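Local coordinates for protein 4-phosphoerythronate dehydrogenase (PDB 4PRL) that probably catalyses the NAD-dependent oxidation of 4-phosphoerythronate, as a D-isomer specific 2-hydroxyacid dehydrogenase, at residues T206-S211 against R235-D240. Numbering follows the deposited sequence.
With NAD (nicotinamide-adenine-dinucleotide), chain C.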
loop_
_atom_site.group_PDB
_atom_site.type_symbol
_atom_site.label_atom_id
_atom_site.label_comp_id
_atom_site.label_asym_id
_atom_site.label_seq_id
_atom_site.Cartn_x
_atom_site.Cartn_y
_atom_site.Cartn_z
ATOM N N THR A 206 4.567 -0.791 23.984
ATOM C CA THR A 206 4.101 -0.182 25.210
ATOM C C THR A 206 5.319 0.238 25.998
ATOM O O THR A 206 6.261 -0.548 26.157
ATOM C CB THR A 206 3.290 -1.210 26.019
ATOM O OG1 THR A 206 1.921 -1.158 25.602
ATOM C CG2 THR A 206 3.370 -0.959 27.512
ATOM N N PRO A 207 5.312 1.474 26.513
ATOM C CA PRO A 207 6.476 1.887 27.260
ATOM C C PRO A 207 6.536 1.092 28.553
ATOM O O PRO A 207 5.503 0.654 29.055
ATOM C CB PRO A 207 6.206 3.363 27.515
ATOM C CG PRO A 207 4.727 3.444 27.608
ATOM C CD PRO A 207 4.214 2.449 26.615
ATOM N N LEU A 208 7.744 0.871 29.053
ATOM C CA LEU A 208 7.941 0.197 30.326
ATOM C C LEU A 208 7.691 1.220 31.404
ATOM O O LEU A 208 8.446 2.170 31.557
ATOM C CB LEU A 208 9.359 -0.326 30.434
ATOM C CG LEU A 208 9.772 -0.908 31.776
ATOM C CD1 LEU A 208 8.923 -2.116 32.114
ATOM C CD2 LEU A 208 11.240 -1.297 31.719
ATOM N N LEU A 209 6.584 1.041 32.102
ATOM C CA LEU A 209 6.235 1.825 33.276
ATOM C C LEU A 209 6.214 0.875 34.471
ATOM O O LEU A 209 6.445 -0.315 34.311
ATOM C CB LEU A 209 4.853 2.449 33.072
ATOM C CG LEU A 209 4.684 3.726 32.230
ATOM C CD1 LEU A 209 5.952 4.217 31.536
ATOM C CD2 LEU A 209 3.561 3.495 31.232
ATOM N N LYS A 210 5.939 1.378 35.667
ATOM C CA LYS A 210 5.732 0.478 36.801
ATOM C C LYS A 210 4.459 -0.368 36.588
ATOM O O LYS A 210 4.405 -1.544 36.982
ATOM C CB LYS A 210 5.680 1.261 38.122
ATOM C CG LYS A 210 5.669 0.416 39.402
ATOM C CD LYS A 210 6.599 -0.806 39.360
ATOM C CE LYS A 210 7.370 -1.038 40.660
ATOM N NZ LYS A 210 8.812 -0.670 40.504
ATOM N N SER A 211 3.460 0.216 35.930
ATOM C CA SER A 211 2.209 -0.480 35.697
ATOM C C SER A 211 2.217 -1.439 34.507
ATOM O O SER A 211 1.236 -2.159 34.342
ATOM C CB SER A 211 1.072 0.524 35.518
ATOM O OG SER A 211 1.197 1.204 34.287
ATOM N N ARG A 235 10.549 -3.506 25.163
ATOM C CA ARG A 235 11.345 -3.526 26.355
ATOM C C ARG A 235 11.169 -4.886 26.984
ATOM O O ARG A 235 10.050 -5.348 27.187
ATOM C CB ARG A 235 10.863 -2.441 27.331
ATOM C CG ARG A 235 10.945 -0.994 26.836
ATOM C CD ARG A 235 12.375 -0.557 26.620
ATOM N NE ARG A 235 13.146 -0.537 27.854
ATOM C CZ ARG A 235 13.072 0.421 28.775
ATOM N NH1 ARG A 235 13.829 0.351 29.850
ATOM N NH2 ARG A 235 12.237 1.444 28.636
ATOM N N GLY A 236 12.279 -5.530 27.300
ATOM C CA GLY A 236 12.262 -6.894 27.811
ATOM C C GLY A 236 11.343 -7.105 28.993
ATOM O O GLY A 236 10.663 -8.122 29.075
ATOM N N GLU A 237 11.313 -6.126 29.891
ATOM C CA GLU A 237 10.615 -6.249 31.155
ATOM C C GLU A 237 9.090 -6.261 30.982
ATOM O O GLU A 237 8.341 -6.525 31.935
ATOM C CB GLU A 237 11.021 -5.095 32.087
ATOM C CG GLU A 237 12.459 -5.168 32.590
ATOM C CD GLU A 237 13.510 -4.612 31.628
ATOM O OE1 GLU A 237 13.153 -4.023 30.567
ATOM O OE2 GLU A 237 14.714 -4.775 31.956
ATOM N N LEU A 238 8.622 -5.960 29.774
ATOM C CA LEU A 238 7.208 -6.145 29.445
ATOM C C LEU A 238 6.797 -7.613 29.517
ATOM O O LEU A 238 5.647 -7.903 29.763
ATOM C CB LEU A 238 6.899 -5.597 28.052
ATOM C CG LEU A 238 7.167 -4.109 27.803
ATOM C CD1 LEU A 238 7.019 -3.803 26.316
ATOM C CD2 LEU A 238 6.228 -3.247 28.625
ATOM N N VAL A 239 7.736 -8.530 29.317
ATOM C CA VAL A 239 7.432 -9.965 29.245
ATOM C C VAL A 239 8.064 -10.763 30.400
ATOM O O VAL A 239 9.187 -10.511 30.807
ATOM C CB VAL A 239 7.903 -10.519 27.892
ATOM C CG1 VAL A 239 7.660 -12.009 27.789
ATOM C CG2 VAL A 239 7.221 -9.767 26.747
ATOM N N ASP A 240 7.319 -11.704 30.957
ATOM C CA ASP A 240 7.835 -12.559 32.012
ATOM C C ASP A 240 8.547 -13.683 31.300
ATOM O O ASP A 240 7.898 -14.563 30.735
ATOM C CB ASP A 240 6.661 -13.091 32.854
ATOM C CG ASP A 240 7.075 -14.122 33.911
ATOM O OD1 ASP A 240 8.098 -14.828 33.772
ATOM O OD2 ASP A 240 6.323 -14.246 34.893
HETATM P PA NAD C . 5.875 5.674 22.240
HETATM O O1A NAD C . 6.470 6.132 23.539
HETATM O O2A NAD C . 5.953 6.555 21.030
HETATM O O5B NAD C . 4.345 5.268 22.489
HETATM C C5B NAD C . 4.016 3.968 22.986
HETATM C C4B NAD C . 2.508 3.748 23.023
HETATM O O4B NAD C . 2.165 2.822 24.049
HETATM C C3B NAD C . 1.795 5.035 23.357
HETATM O O3B NAD C . 1.008 5.450 22.258
HETATM C C2B NAD C . 0.858 4.705 24.478
HETATM O O2B NAD C . -0.431 5.122 24.067
HETATM C C1B NAD C . 0.905 3.194 24.591
HETATM N N9A NAD C . 0.630 2.776 25.996
HETATM C C8A NAD C . 0.829 3.534 27.084
HETATM N N7A NAD C . 0.446 2.894 28.209
HETATM C C5A NAD C . -0.029 1.703 27.853
HETATM C C6A NAD C . -0.594 0.540 28.551
HETATM N N6A NAD C . -0.735 0.524 29.891
HETATM N N1A NAD C . -0.968 -0.515 27.819
HETATM C C2A NAD C . -0.839 -0.517 26.494
HETATM N N3A NAD C . -0.340 0.505 25.800
HETATM C C4A NAD C . 0.082 1.630 26.401
HETATM O O3 NAD C . 6.512 4.233 21.934
HETATM P PN NAD C . 6.615 3.640 20.447
HETATM O O1N NAD C . 5.371 2.864 20.121
HETATM O O2N NAD C . 7.101 4.759 19.562
HETATM O O5D NAD C . 7.788 2.576 20.661
HETATM C C5D NAD C . 7.510 1.181 20.733
HETATM C C4D NAD C . 8.498 0.520 21.682
HETATM O O4D NAD C . 9.761 0.295 21.048
HETATM C C3D NAD C . 8.771 1.403 22.891
HETATM O O3D NAD C . 8.537 0.682 24.095
HETATM C C2D NAD C . 10.242 1.700 22.826
HETATM O O2D NAD C . 10.793 1.717 24.138
HETATM C C1D NAD C . 10.767 0.516 22.038
HETATM N N1N NAD C . 12.131 0.671 21.514
HETATM C C2N NAD C . 12.741 -0.412 21.048
HETATM C C3N NAD C . 14.032 -0.358 20.554
HETATM C C7N NAD C . 14.702 -1.582 20.021
HETATM O O7N NAD C . 15.639 -1.448 19.268
HETATM N N7N NAD C . 14.263 -2.775 20.385
HETATM C C4N NAD C . 14.711 0.843 20.542
HETATM C C5N NAD C . 14.063 1.955 21.035
HETATM C C6N NAD C . 12.773 1.838 21.523
HETATM O O HOH W 1 9.881 2.490 27.192
#
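A single water joins L208 and R235 beside the NAD: it accepts from L208 N (3.3 Å) and, at the edge of the guanidinium and in its plane, from R235 NH2 (3.0 Å), and it also hydrogen-bonds O2D of a cofactor ribose. Direct contact is van der Waals packing of leucine methyls on polar and aliphatic groups. The L208 side chain, with CG anti to its own N (chi1 173°), runs in between R235 and E237; CD2 lies over one face of the guanidinium, toward its rim, 3.6 Å from R235 NH1 and 3.5 Å from E237 OE1, and CD1 packs on E237 CB. Bends at chi2 and chi3 fold the arginine back across this leucine at about a right angle. Replacing R235 by alanine would probably strip the guanidinium cover from one side of L208 CD2 and leave the water without this donor. Deeper in, L238 CD1 approaches T206 O at 3.3 Å, the carbonyl that takes a weak hydrogen bond from NAD O3D, while T206 CG2 meets L238 CD2 at 3.8 Å. P207 CD lies 3.3 Å from NAD O4B. These loops follow the adjacent parallel strands 201-204 and 229-232 of the Rossmann-type sheet and line its cofactor site; the 3-10 turn 236-238 leads on to helix 241-249, whose N-cap is D240.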